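Side-chain contacts in chromosome-partitioning ATPase Soj (PDB 1WCV), which hydrolyses ATP, binds double-stranded DNA cooperatively in an ATP-dependent fashion, and probably takes part in bacterial chromosome partitioning: residues Ala32-Arg37 with Ala234-Ala239; Leu39-Asp44 with Arg59-Leu64; Gly72-His75 with Phe80-Leu83; Asn129-Ala134 with Glu159-Gly164; Gly153-Leu158 with Leu169-Ile174. All coordinates share one frame; numbering follows the deposited sequence.

How the contacts relate
The five contacts lie in one P-loop ATPase fold, a mixed sheet covered by helices. Contact 1 joins the end of helix 18-33 to helix 230-246, so the other four fall between its segments in sequence. Contacts 2 and 3 follow, with centres about 8 Å apart; strands 38-42 and 80-83 are neighbours in the sheet, and backbone bonds from Leu40 to His81 and Leu83 tie the two contacts together. Contacts 4 and 5, centres about 9 Å apart, share helix 146-164, and their segments alternate along the chain. Contacts 3 and 5 lie on opposite sides of the chain's centre, their own centres about 27 Å apart. Strand pairing in contact 3 and helix packing in the others build the fold that carries the nucleotide site.

Contact 1 (Ala32-Arg37 with Ala234-Ala239); sequences ARLGKR and AYRRLA
Leu34 and Ala239 make a small apolar contact between the turn that ends helix 18-33 and the flank of the C-terminal helix 230-246. The leucine supplies the reach: its CD1 lies 3.9 Å from the CB of Ala239, and 4.0 Å from the O of the same residue. Leu34 CG stands anti to its own carbonyl carbon (chi1 -78°), which carries the isobutyl group across to the second helix. Alanine suits the other side because its short methyl lets a branched tip settle close to the helix backbone. The second methyl, CD2, lies obliquely to the guanidinium group of Arg236, with NE 4.5 Å away, a loose approach to a charged group whose NH1 has a weak hydrogen bond to Gln187 of the second subunit. Met243, further along helix 230-246, also touches Leu34.

Leu34 is the last residue before the helix is closed. Gly35 adopts positive phi (89°), a conformation in which a side chain would press on the preceding carbonyl oxygen, and its N bonds to Ala32 O at 2.9 Å. Leu34 projects toward helix 230-246 from a helix C-terminus closed by a glycine in a Schellman motif.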
# COMPACT_ATOMS: atom_id res chain seq x y z
N ALA A 32 -1.01 -15.21 -11.40
CA ALA A 32 -1.29 -15.89 -12.66
C ALA A 32 -1.74 -14.86 -13.69
O ALA A 32 -1.32 -14.89 -14.84
CB ALA A 32 -2.38 -16.92 -12.47
N ARG A 33 -2.61 -13.95 -13.26
CA ARG A 33 -3.11 -12.91 -14.15
C ARG A 33 -2.03 -11.92 -14.57
O ARG A 33 -2.22 -11.14 -15.49
CB ARG A 33 -4.30 -12.19 -13.50
CG ARG A 33 -5.57 -13.06 -13.46
CD ARG A 33 -6.68 -12.41 -12.65
NE ARG A 33 -7.96 -13.10 -12.80
CZ ARG A 33 -8.23 -14.31 -12.31
NH1 ARG A 33 -7.32 -14.98 -11.61
NH2 ARG A 33 -9.43 -14.85 -12.51
N LEU A 34 -0.89 -11.96 -13.89
CA LEU A 34 0.23 -11.09 -14.24
C LEU A 34 1.06 -11.77 -15.32
O LEU A 34 2.09 -11.25 -15.75
CB LEU A 34 1.10 -10.81 -13.01
CG LEU A 34 0.57 -9.77 -12.02
CD1 LEU A 34 1.57 -9.60 -10.88
CD2 LEU A 34 0.35 -8.45 -12.74
N GLY A 35 0.61 -12.95 -15.74
CA GLY A 35 1.32 -13.69 -16.77
C GLY A 35 2.39 -14.62 -16.26
O GLY A 35 3.35 -14.93 -16.97
N LYS A 36 2.24 -15.09 -15.02
CA LYS A 36 3.21 -16.00 -14.42
C LYS A 36 2.66 -17.43 -14.39
O LYS A 36 1.47 -17.63 -14.15
CB LYS A 36 3.51 -15.57 -12.98
CG LYS A 36 3.99 -14.14 -12.80
CD LYS A 36 5.42 -13.95 -13.27
CE LYS A 36 5.92 -12.58 -12.87
NZ LYS A 36 7.35 -12.36 -13.23
N ARG A 37 3.52 -18.41 -14.63
CA ARG A 37 3.11 -19.81 -14.55
C ARG A 37 3.21 -20.07 -13.06
O ARG A 37 4.30 -20.02 -12.49
CB ARG A 37 4.08 -20.73 -15.29
CG ARG A 37 4.27 -20.43 -16.76
CD ARG A 37 4.98 -21.59 -17.45
NE ARG A 37 5.70 -21.17 -18.64
CZ ARG A 37 6.80 -20.42 -18.62
NH1 ARG A 37 7.39 -20.08 -19.76
NH2 ARG A 37 7.31 -20.03 -17.46
N ALA A 234 -7.32 -5.24 -3.54
CA ALA A 234 -6.16 -5.35 -2.65
C ALA A 234 -5.25 -6.51 -3.05
O ALA A 234 -4.02 -6.35 -3.09
CB ALA A 234 -6.62 -5.50 -1.20
N TYR A 235 -5.81 -7.67 -3.36
CA TYR A 235 -4.96 -8.79 -3.76
C TYR A 235 -4.29 -8.56 -5.10
O TYR A 235 -3.19 -9.06 -5.35
CB TYR A 235 -5.74 -10.11 -3.75
CG TYR A 235 -5.73 -10.75 -2.38
CD1 TYR A 235 -4.52 -11.15 -1.80
CD2 TYR A 235 -6.90 -10.92 -1.64
CE1 TYR A 235 -4.49 -11.68 -0.51
CE2 TYR A 235 -6.88 -11.45 -0.36
CZ TYR A 235 -5.68 -11.82 0.20
OH TYR A 235 -5.65 -12.31 1.48
N ARG A 236 -4.93 -7.78 -5.98
CA ARG A 236 -4.32 -7.47 -7.27
C ARG A 236 -3.08 -6.63 -6.99
O ARG A 236 -2.01 -6.86 -7.55
CB ARG A 236 -5.32 -6.68 -8.14
CG ARG A 236 -4.76 -6.11 -9.45
CD ARG A 236 -4.24 -7.20 -10.37
NE ARG A 236 -3.61 -6.67 -11.59
CZ ARG A 236 -4.26 -6.19 -12.64
NH1 ARG A 236 -5.59 -6.14 -12.65
NH2 ARG A 236 -3.59 -5.75 -13.70
N ARG A 237 -3.23 -5.66 -6.09
CA ARG A 237 -2.13 -4.77 -5.75
C ARG A 237 -1.03 -5.53 -4.99
O ARG A 237 0.16 -5.29 -5.19
CB ARG A 237 -2.67 -3.60 -4.92
CG ARG A 237 -1.68 -2.48 -4.64
CD ARG A 237 -2.41 -1.25 -4.09
NE ARG A 237 -3.38 -0.72 -5.06
CZ ARG A 237 -4.70 -0.66 -4.87
NH1 ARG A 237 -5.24 -1.09 -3.74
NH2 ARG A 237 -5.47 -0.17 -5.81
N LEU A 238 -1.43 -6.46 -4.13
CA LEU A 238 -0.45 -7.24 -3.38
C LEU A 238 0.44 -8.04 -4.32
O LEU A 238 1.65 -8.13 -4.10
CB LEU A 238 -1.14 -8.21 -2.42
CG LEU A 238 -0.17 -9.08 -1.62
CD1 LEU A 238 0.71 -8.20 -0.74
CD2 LEU A 238 -0.96 -10.06 -0.76
N ALA A 239 -0.14 -8.63 -5.36
CA ALA A 239 0.65 -9.41 -6.31
C ALA A 239 1.74 -8.52 -6.89
O ALA A 239 2.87 -8.96 -7.11
CB ALA A 239 -0.25 -9.97 -7.41

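Contact 2 (Leu39-Asp44 with Arg59-Leu64); sequences LLVDLD and RGVYHL
Val61 packs against Val41 and the end of strand 38-42 beside the nucleotide site of this P-loop ATPase: the side chain of Asp42 lies about 6 Å from that of Thr21, a magnesium ligand. Val61 points its CB toward the strand. Its CG1 meets CG1 of Val41 at 3.4 Å, tighter than ordinary carbon contact, and the two branched side chains cross obliquely. In Val41 this methyl is anti to the backbone N (chi1 -177°), while in Val61 CG1 is anti to the carbonyl carbon. The same Val61 methyl lies 3.6 Å from the O of Asp42, with CG2 at 3.8 Å, so both branches border that carbonyl. Leu43 adds a looser touch, its CD2 4.4 Å from Val61 CG1. Beta-branched valine fits here because its two methyls sit close to the main chain, which suits a helix packed tightly on a strand. Leu83 and Leu89 also lie against Val61.

At the end of the strand, Asp42 OD1 accepts the N of Asp44 at 3.1 Å in an Asx turn, met on the anti side and 34° out of the carboxylate plane, while OD2 bonds to Thr50 OG1. The chemistry is therefore divided: the Asp42 carboxylate has polar partners, but its backbone O has none in the model and faces valine methyls, so its burial probably carries some energetic cost.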
# COMPACT_ATOMS: atom_id res chain seq x y z
N LEU A 39 2.24 -22.41 -9.48
CA LEU A 39 1.84 -23.65 -8.84
C LEU A 39 1.54 -23.35 -7.37
O LEU A 39 2.37 -22.77 -6.67
CB LEU A 39 2.96 -24.69 -8.91
CG LEU A 39 2.69 -25.96 -8.11
CD1 LEU A 39 1.46 -26.68 -8.67
CD2 LEU A 39 3.90 -26.87 -8.18
N LEU A 40 0.35 -23.71 -6.92
CA LEU A 40 -0.03 -23.52 -5.53
C LEU A 40 -0.06 -24.92 -4.94
O LEU A 40 -0.75 -25.80 -5.46
CB LEU A 40 -1.41 -22.89 -5.39
CG LEU A 40 -1.98 -22.80 -3.97
CD1 LEU A 40 -1.08 -21.94 -3.10
CD2 LEU A 40 -3.39 -22.23 -4.00
N VAL A 41 0.69 -25.12 -3.86
CA VAL A 41 0.74 -26.41 -3.20
C VAL A 41 0.09 -26.32 -1.83
O VAL A 41 0.51 -25.53 -0.98
CB VAL A 41 2.20 -26.88 -3.01
CG1 VAL A 41 2.22 -28.26 -2.39
CG2 VAL A 41 2.93 -26.88 -4.35
N ASP A 42 -0.95 -27.12 -1.62
CA ASP A 42 -1.64 -27.16 -0.34
C ASP A 42 -0.88 -28.16 0.53
O ASP A 42 -0.90 -29.36 0.25
CB ASP A 42 -3.09 -27.63 -0.52
CG ASP A 42 -3.93 -27.42 0.73
OD1 ASP A 42 -3.35 -27.15 1.80
OD2 ASP A 42 -5.17 -27.54 0.65
N LEU A 43 -0.21 -27.66 1.56
CA LEU A 43 0.55 -28.54 2.45
C LEU A 43 -0.15 -28.78 3.78
O LEU A 43 0.42 -29.38 4.69
CB LEU A 43 1.94 -27.95 2.71
CG LEU A 43 2.90 -27.89 1.52
CD1 LEU A 43 4.19 -27.19 1.92
CD2 LEU A 43 3.20 -29.31 1.04
N ASP A 44 -1.39 -28.32 3.89
CA ASP A 44 -2.14 -28.50 5.12
C ASP A 44 -3.01 -29.75 5.06
O ASP A 44 -3.80 -29.91 4.14
CB ASP A 44 -3.05 -27.29 5.38
CG ASP A 44 -3.58 -27.26 6.81
OD1 ASP A 44 -3.96 -28.32 7.34
OD2 ASP A 44 -3.61 -26.16 7.40
N ARG A 59 -5.73 -37.79 -4.97
CA ARG A 59 -4.30 -37.82 -5.21
C ARG A 59 -3.76 -36.42 -4.94
O ARG A 59 -4.29 -35.43 -5.45
CB ARG A 59 -4.01 -38.22 -6.66
CG ARG A 59 -4.43 -39.64 -7.01
CD ARG A 59 -4.39 -39.88 -8.51
NE ARG A 59 -3.07 -39.63 -9.09
CZ ARG A 59 -1.97 -40.31 -8.78
NH1 ARG A 59 -0.82 -40.01 -9.36
NH2 ARG A 59 -2.03 -41.29 -7.89
N GLY A 60 -2.70 -36.33 -4.14
CA GLY A 60 -2.15 -35.02 -3.82
C GLY A 60 -0.65 -34.99 -3.56
O GLY A 60 0.12 -35.78 -4.10
N VAL A 61 -0.25 -34.04 -2.71
CA VAL A 61 1.15 -33.86 -2.36
C VAL A 61 1.78 -35.08 -1.71
O VAL A 61 2.98 -35.30 -1.81
CB VAL A 61 1.32 -32.65 -1.42
CG1 VAL A 61 0.88 -31.38 -2.13
CG2 VAL A 61 0.50 -32.84 -0.17
N TYR A 62 0.96 -35.89 -1.03
CA TYR A 62 1.47 -37.08 -0.37
C TYR A 62 2.08 -38.02 -1.40
O TYR A 62 3.14 -38.61 -1.16
CB TYR A 62 0.36 -37.81 0.38
CG TYR A 62 0.84 -39.00 1.19
CD1 TYR A 62 1.25 -40.19 0.56
CD2 TYR A 62 0.89 -38.95 2.58
CE1 TYR A 62 1.69 -41.29 1.31
CE2 TYR A 62 1.33 -40.04 3.33
CZ TYR A 62 1.72 -41.20 2.69
OH TYR A 62 2.14 -42.28 3.45
N HIS A 63 1.41 -38.15 -2.54
CA HIS A 63 1.89 -39.01 -3.61
C HIS A 63 3.13 -38.42 -4.26
O HIS A 63 3.96 -39.15 -4.80
CB HIS A 63 0.78 -39.19 -4.64
CG HIS A 63 -0.47 -39.78 -4.07
ND1 HIS A 63 -0.53 -41.07 -3.60
CD2 HIS A 63 -1.70 -39.24 -3.85
CE1 HIS A 63 -1.74 -41.31 -3.12
NE2 HIS A 63 -2.47 -40.21 -3.26
N LEU A 64 3.26 -37.10 -4.20
CA LEU A 64 4.43 -36.43 -4.77
C LEU A 64 5.64 -36.88 -3.95
O LEU A 64 6.69 -37.20 -4.50
CB LEU A 64 4.28 -34.92 -4.67
CG LEU A 64 5.44 -34.12 -5.27
CD1 LEU A 64 5.39 -34.24 -6.79
CD2 LEU A 64 5.34 -32.67 -4.84

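Contact 3 (Gly72-His75 with Phe80-Leu83); sequences GLVH and FHLL
Leu82 O accepts the backbone N of His75 at 2.8 Å, the shorter of two bonds that make these residues an antiparallel hydrogen-bonded pair. The return bond, from Leu82 N to His75 O, is 2.9 Å long, and both are nearly straight, with an N-H...O angle of 162° in the first. Leu82 O also receives a CA-H...O approach from Val74 CA at 3.3 Å.

The side chains of the pair lie on one face of the sheet, although the imidazole of His75 leads away from strand 80-83. Its chi1 of -72° together with chi2 of 58° brings ND1 to Leu73 O, a weak bond, with that oxygen in the plane at the ring edge. Val74 lies aslant the base of His81, their CB atoms 4.1 Å apart. Here a compact valine can pack against the base of the histidine, whose ND1 is hydrogen-bonded to Tyr112 OH. Leu73 instead offers its CB to CD2 of Leu83 at 4.2 Å; both are buried, and their aliphatic carbons need no polar partner.

Strand 80-83 runs between edge strand 75-77 and the parallel strand 38-42. Leu73 and Leu83 both reach Leu64 on helix 61-65, while Val74 and His81 both touch Leu39.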
# COMPACT_ATOMS: atom_id res chain seq x y z
N GLY A 72 1.14 -35.23 -13.34
CA GLY A 72 -0.09 -35.99 -13.30
C GLY A 72 -0.88 -35.79 -12.02
O GLY A 72 -1.91 -36.43 -11.82
N LEU A 73 -0.41 -34.89 -11.16
CA LEU A 73 -1.08 -34.61 -9.89
C LEU A 73 -1.70 -33.22 -9.82
O LEU A 73 -2.64 -32.99 -9.06
CB LEU A 73 -0.09 -34.79 -8.74
CG LEU A 73 0.39 -36.22 -8.46
CD1 LEU A 73 1.55 -36.20 -7.48
CD2 LEU A 73 -0.76 -37.04 -7.92
N VAL A 74 -1.16 -32.28 -10.60
CA VAL A 74 -1.67 -30.91 -10.60
C VAL A 74 -3.05 -30.76 -11.23
O VAL A 74 -3.37 -31.43 -12.22
CB VAL A 74 -0.69 -29.96 -11.33
CG1 VAL A 74 0.65 -29.96 -10.63
CG2 VAL A 74 -0.54 -30.39 -12.79
N HIS A 75 -3.85 -29.88 -10.65
CA HIS A 75 -5.20 -29.59 -11.13
C HIS A 75 -5.26 -28.15 -11.63
O HIS A 75 -4.92 -27.22 -10.89
CB HIS A 75 -6.23 -29.75 -10.00
CG HIS A 75 -6.48 -31.16 -9.59
ND1 HIS A 75 -5.48 -32.01 -9.15
CD2 HIS A 75 -7.63 -31.87 -9.52
CE1 HIS A 75 -6.01 -33.17 -8.82
NE2 HIS A 75 -7.31 -33.12 -9.04
N PHE A 80 -4.13 -21.05 -12.88
CA PHE A 80 -2.89 -21.61 -12.33
C PHE A 80 -3.04 -23.10 -12.03
O PHE A 80 -4.08 -23.69 -12.33
CB PHE A 80 -2.44 -20.86 -11.06
CG PHE A 80 -3.48 -20.81 -9.97
CD1 PHE A 80 -4.48 -19.85 -9.98
CD2 PHE A 80 -3.43 -21.71 -8.90
CE1 PHE A 80 -5.42 -19.78 -8.95
CE2 PHE A 80 -4.36 -21.66 -7.87
CZ PHE A 80 -5.36 -20.69 -7.89
N HIS A 81 -2.01 -23.70 -11.46
CA HIS A 81 -2.05 -25.12 -11.14
C HIS A 81 -2.00 -25.37 -9.64
O HIS A 81 -1.22 -24.73 -8.93
CB HIS A 81 -0.89 -25.86 -11.82
CG HIS A 81 -1.01 -25.94 -13.31
ND1 HIS A 81 -0.03 -26.49 -14.10
CD2 HIS A 81 -2.00 -25.54 -14.15
CE1 HIS A 81 -0.41 -26.43 -15.37
NE2 HIS A 81 -1.60 -25.86 -15.42
N LEU A 82 -2.83 -26.29 -9.17
CA LEU A 82 -2.90 -26.65 -7.76
C LEU A 82 -2.48 -28.10 -7.51
O LEU A 82 -2.95 -29.01 -8.19
CB LEU A 82 -4.32 -26.47 -7.22
CG LEU A 82 -4.58 -27.13 -5.85
CD1 LEU A 82 -4.04 -26.23 -4.73
CD2 LEU A 82 -6.06 -27.37 -5.67
N LEU A 83 -1.58 -28.30 -6.55
CA LEU A 83 -1.16 -29.64 -6.16
C LEU A 83 -1.95 -29.78 -4.86
O LEU A 83 -1.52 -29.33 -3.80
CB LEU A 83 0.34 -29.67 -5.88
CG LEU A 83 1.02 -31.03 -6.08
CD1 LEU A 83 2.40 -31.00 -5.46
CD2 LEU A 83 0.19 -32.14 -5.45

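Contact 4 (Asn129-Ala134 with Glu159-Gly164); sequences NALAAA and EEVRAG
Val161 meets Leu131 through one methyl, and its side chain shows how helix 146-164 lies against the end of helix 125-133. From the helix backbone, CB points toward the other segment and divides the chain into two branches. CG1, anti to the backbone N (chi1 173°), does the touching: it lies 4.1 Å from CB of Leu131 and equally far from the O of that residue. The N of Ala132 is a more distant neighbour of this methyl, at 4.5 Å. CG1 also packs on CD2 of Leu169, which helps enclose it between the helices and the start of strand 170-177.

Both contacting residues are buried, and their types suit this place. Valine keeps its methyls near its own helix, whereas Leu131 presents its CB here and has a longer side chain that touches Thr157 and Leu158 one turn earlier on helix 146-164. The contacted carbonyl, Leu131 O, is satisfied by Asn166 ND2, which also bonds to Ala134 O and so links the end of helix 125-133 to the loop after helix 146-164. Along the latter helix, Arg162 NH2 and Glu159 OE2 form a 2.8 Å salt bridge. These are neighbouring helices of an alpha/beta P-loop fold, packed through apolar side chains, with one asparagine of the following loop holding the carbonyls at the end of the first.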
# COMPACT_ATOMS: atom_id res chain seq x y z
N ASN A 129 8.86 -28.46 6.39
CA ASN A 129 9.25 -28.85 5.03
C ASN A 129 9.02 -27.70 4.05
O ASN A 129 9.74 -27.56 3.06
CB ASN A 129 8.46 -30.08 4.58
CG ASN A 129 9.21 -31.37 4.82
OD1 ASN A 129 10.08 -31.75 4.04
ND2 ASN A 129 8.90 -32.04 5.93
N ALA A 130 8.02 -26.87 4.32
CA ALA A 130 7.73 -25.73 3.46
C ALA A 130 8.85 -24.71 3.60
O ALA A 130 9.36 -24.18 2.60
CB ALA A 130 6.39 -25.11 3.85
N LEU A 131 9.24 -24.44 4.84
CA LEU A 131 10.28 -23.48 5.12
C LEU A 131 11.65 -23.92 4.61
O LEU A 131 12.48 -23.09 4.24
CB LEU A 131 10.35 -23.20 6.62
CG LEU A 131 9.10 -22.53 7.19
CD1 LEU A 131 9.30 -22.22 8.67
CD2 LEU A 131 8.82 -21.27 6.42
N ALA A 132 11.88 -25.23 4.59
CA ALA A 132 13.15 -25.76 4.14
C ALA A 132 13.26 -25.76 2.62
O ALA A 132 14.36 -25.83 2.07
CB ALA A 132 13.36 -27.17 4.68
N ALA A 133 12.12 -25.66 1.94
CA ALA A 133 12.11 -25.67 0.48
C ALA A 133 11.93 -24.30 -0.17
O ALA A 133 12.28 -24.09 -1.33
CB ALA A 133 11.01 -26.60 -0.00
N ALA A 134 11.39 -23.35 0.59
CA ALA A 134 11.15 -22.01 0.06
C ALA A 134 12.35 -21.08 0.10
O ALA A 134 13.33 -21.33 0.79
CB ALA A 134 10.00 -21.37 0.83
N GLU A 159 14.86 -17.52 11.22
CA GLU A 159 16.29 -17.32 11.44
C GLU A 159 16.98 -18.65 11.70
O GLU A 159 18.05 -18.94 11.16
CB GLU A 159 16.52 -16.38 12.62
CG GLU A 159 17.95 -16.41 13.18
CD GLU A 159 18.99 -15.91 12.19
OE1 GLU A 159 20.19 -15.98 12.51
OE2 GLU A 159 18.60 -15.45 11.09
N GLU A 160 16.36 -19.46 12.55
CA GLU A 160 16.94 -20.75 12.90
C GLU A 160 16.91 -21.72 11.73
O GLU A 160 17.85 -22.50 11.54
CB GLU A 160 16.20 -21.32 14.12
CG GLU A 160 16.20 -20.32 15.27
CD GLU A 160 15.45 -20.79 16.50
OE1 GLU A 160 14.31 -21.29 16.37
OE2 GLU A 160 15.99 -20.63 17.61
N VAL A 161 15.84 -21.67 10.94
CA VAL A 161 15.74 -22.56 9.79
C VAL A 161 16.77 -22.15 8.74
O VAL A 161 17.37 -23.01 8.09
CB VAL A 161 14.32 -22.54 9.18
CG1 VAL A 161 14.30 -23.33 7.87
CG2 VAL A 161 13.34 -23.15 10.16
N ARG A 162 16.98 -20.85 8.60
CA ARG A 162 17.96 -20.36 7.64
C ARG A 162 19.36 -20.82 8.05
O ARG A 162 20.16 -21.26 7.22
CB ARG A 162 17.93 -18.83 7.58
CG ARG A 162 18.86 -18.24 6.53
CD ARG A 162 18.83 -16.72 6.54
NE ARG A 162 19.29 -16.17 7.81
CZ ARG A 162 20.53 -16.30 8.28
NH1 ARG A 162 21.45 -16.97 7.58
NH2 ARG A 162 20.87 -15.78 9.45
N ALA A 163 19.64 -20.73 9.35
CA ALA A 163 20.93 -21.12 9.88
C ALA A 163 21.22 -22.62 9.83
O ALA A 163 22.36 -23.01 9.57
CB ALA A 163 21.07 -20.62 11.32
N GLY A 164 20.22 -23.46 10.06
CA GLY A 164 20.48 -24.89 10.06
C GLY A 164 19.95 -25.77 8.94
O GLY A 164 20.41 -26.90 8.79

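Contact 5 (Gly153-Leu158 with Leu169-Ile174); sequences GLLATL and LRLLGI
Apolar packing accounts for this contact, in which Leu155 and Leu158 of helix 146-164 meet Leu169, just before strand 170-177, and Leu171 within it. Leu171 is touched by both helix residues. Its CD2 lies 3.8 Å from CD2 of Leu155, and its CD1 lies 4.1 Å from CD1 of Leu158. Leu155 comes to it at a slant, while Leu158 meets it at about a right angle. Leu158 also turns its other methyl to Leu169, with the two CD2 atoms 4.0 Å apart, so its forked tip spans two residues of the second segment. In Leu171, CG stands anti to the backbone N (chi1 172°), and with chi2 of 69° this sets its two methyls against Leu155 and Leu158. Leucine suits these positions because it reaches from helix to sheet with two methyls to share.

One approach involves the main chain: Leu169 CD2 lies 3.8 Å from Leu158 O. No hydrogen bond joins the segments; the strand's backbone groups pair within the sheet, Leu172 and Gly173 bonding to Val137. Val137 and Val139 of strand 136-142 continue the apolar layer, making this the helix-to-strand packing of a beta-alpha-beta crossover.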
# COMPACT_ATOMS: atom_id res chain seq x y z
N GLY A 153 7.79 -14.61 16.95
CA GLY A 153 8.11 -16.02 17.08
C GLY A 153 8.45 -16.62 15.73
O GLY A 153 9.46 -17.31 15.57
N LEU A 154 7.60 -16.37 14.73
CA LEU A 154 7.86 -16.92 13.41
C LEU A 154 9.17 -16.42 12.81
O LEU A 154 9.90 -17.19 12.17
CB LEU A 154 6.69 -16.60 12.47
CG LEU A 154 6.78 -17.27 11.10
CD1 LEU A 154 7.13 -18.75 11.25
CD2 LEU A 154 5.46 -17.12 10.37
N LEU A 155 9.50 -15.15 13.03
CA LEU A 155 10.75 -14.63 12.49
C LEU A 155 11.96 -15.30 13.14
O LEU A 155 12.98 -15.52 12.49
CB LEU A 155 10.83 -13.11 12.65
CG LEU A 155 9.74 -12.34 11.90
CD1 LEU A 155 10.08 -10.85 11.85
CD2 LEU A 155 9.61 -12.89 10.48
N ALA A 156 11.84 -15.62 14.42
CA ALA A 156 12.95 -16.29 15.10
C ALA A 156 13.09 -17.69 14.50
O ALA A 156 14.20 -18.20 14.32
CB ALA A 156 12.68 -16.39 16.60
N THR A 157 11.97 -18.32 14.19
CA THR A 157 11.98 -19.64 13.59
C THR A 157 12.66 -19.57 12.21
O THR A 157 13.48 -20.41 11.87
CB THR A 157 10.54 -20.20 13.43
OG1 THR A 157 10.03 -20.57 14.72
CG2 THR A 157 10.52 -21.42 12.52
N LEU A 158 12.31 -18.55 11.43
CA LEU A 158 12.90 -18.39 10.10
C LEU A 158 14.42 -18.26 10.21
O LEU A 158 15.16 -18.81 9.40
CB LEU A 158 12.35 -17.14 9.41
CG LEU A 158 10.86 -17.08 9.06
CD1 LEU A 158 10.60 -15.79 8.30
CD2 LEU A 158 10.45 -18.29 8.22
N LEU A 169 16.67 -19.03 2.75
CA LEU A 169 15.39 -18.62 3.31
C LEU A 169 15.41 -17.16 3.77
O LEU A 169 16.28 -16.74 4.54
CB LEU A 169 15.01 -19.51 4.49
CG LEU A 169 13.63 -19.24 5.09
CD1 LEU A 169 12.55 -19.53 4.04
CD2 LEU A 169 13.41 -20.12 6.32
N ARG A 170 14.44 -16.39 3.30
CA ARG A 170 14.33 -14.99 3.68
C ARG A 170 12.87 -14.57 3.78
O ARG A 170 11.99 -15.14 3.13
CB ARG A 170 15.03 -14.09 2.67
CG ARG A 170 14.49 -14.23 1.25
CD ARG A 170 14.80 -13.00 0.41
NE ARG A 170 16.22 -12.65 0.40
CZ ARG A 170 16.71 -11.56 -0.19
NH1 ARG A 170 15.90 -10.71 -0.81
NH2 ARG A 170 18.02 -11.32 -0.15
N LEU A 171 12.62 -13.58 4.61
CA LEU A 171 11.28 -13.06 4.77
C LEU A 171 10.98 -12.15 3.59
O LEU A 171 11.75 -11.24 3.32
CB LEU A 171 11.20 -12.25 6.06
CG LEU A 171 9.92 -11.48 6.32
CD1 LEU A 171 8.79 -12.47 6.60
CD2 LEU A 171 10.15 -10.54 7.50
N LEU A 172 9.88 -12.40 2.87
CA LEU A 172 9.52 -11.51 1.78
C LEU A 172 8.75 -10.36 2.42
O LEU A 172 9.00 -9.19 2.13
CB LEU A 172 8.64 -12.22 0.74
CG LEU A 172 9.34 -12.89 -0.45
CD1 LEU A 172 8.28 -13.38 -1.44
CD2 LEU A 172 10.27 -11.90 -1.14
N GLY A 173 7.82 -10.70 3.31
CA GLY A 173 7.07 -9.67 3.99
C GLY A 173 5.98 -10.15 4.91
O GLY A 173 5.54 -11.30 4.82
N ILE A 174 5.56 -9.28 5.82
CA ILE A 174 4.48 -9.56 6.75
C ILE A 174 3.26 -8.89 6.14
O ILE A 174 3.31 -7.72 5.76
CB ILE A 174 4.76 -8.93 8.12
CG1 ILE A 174 6.01 -9.59 8.73
CG2 ILE A 174 3.54 -9.11 9.03
CD1 ILE A 174 6.63 -8.77 9.84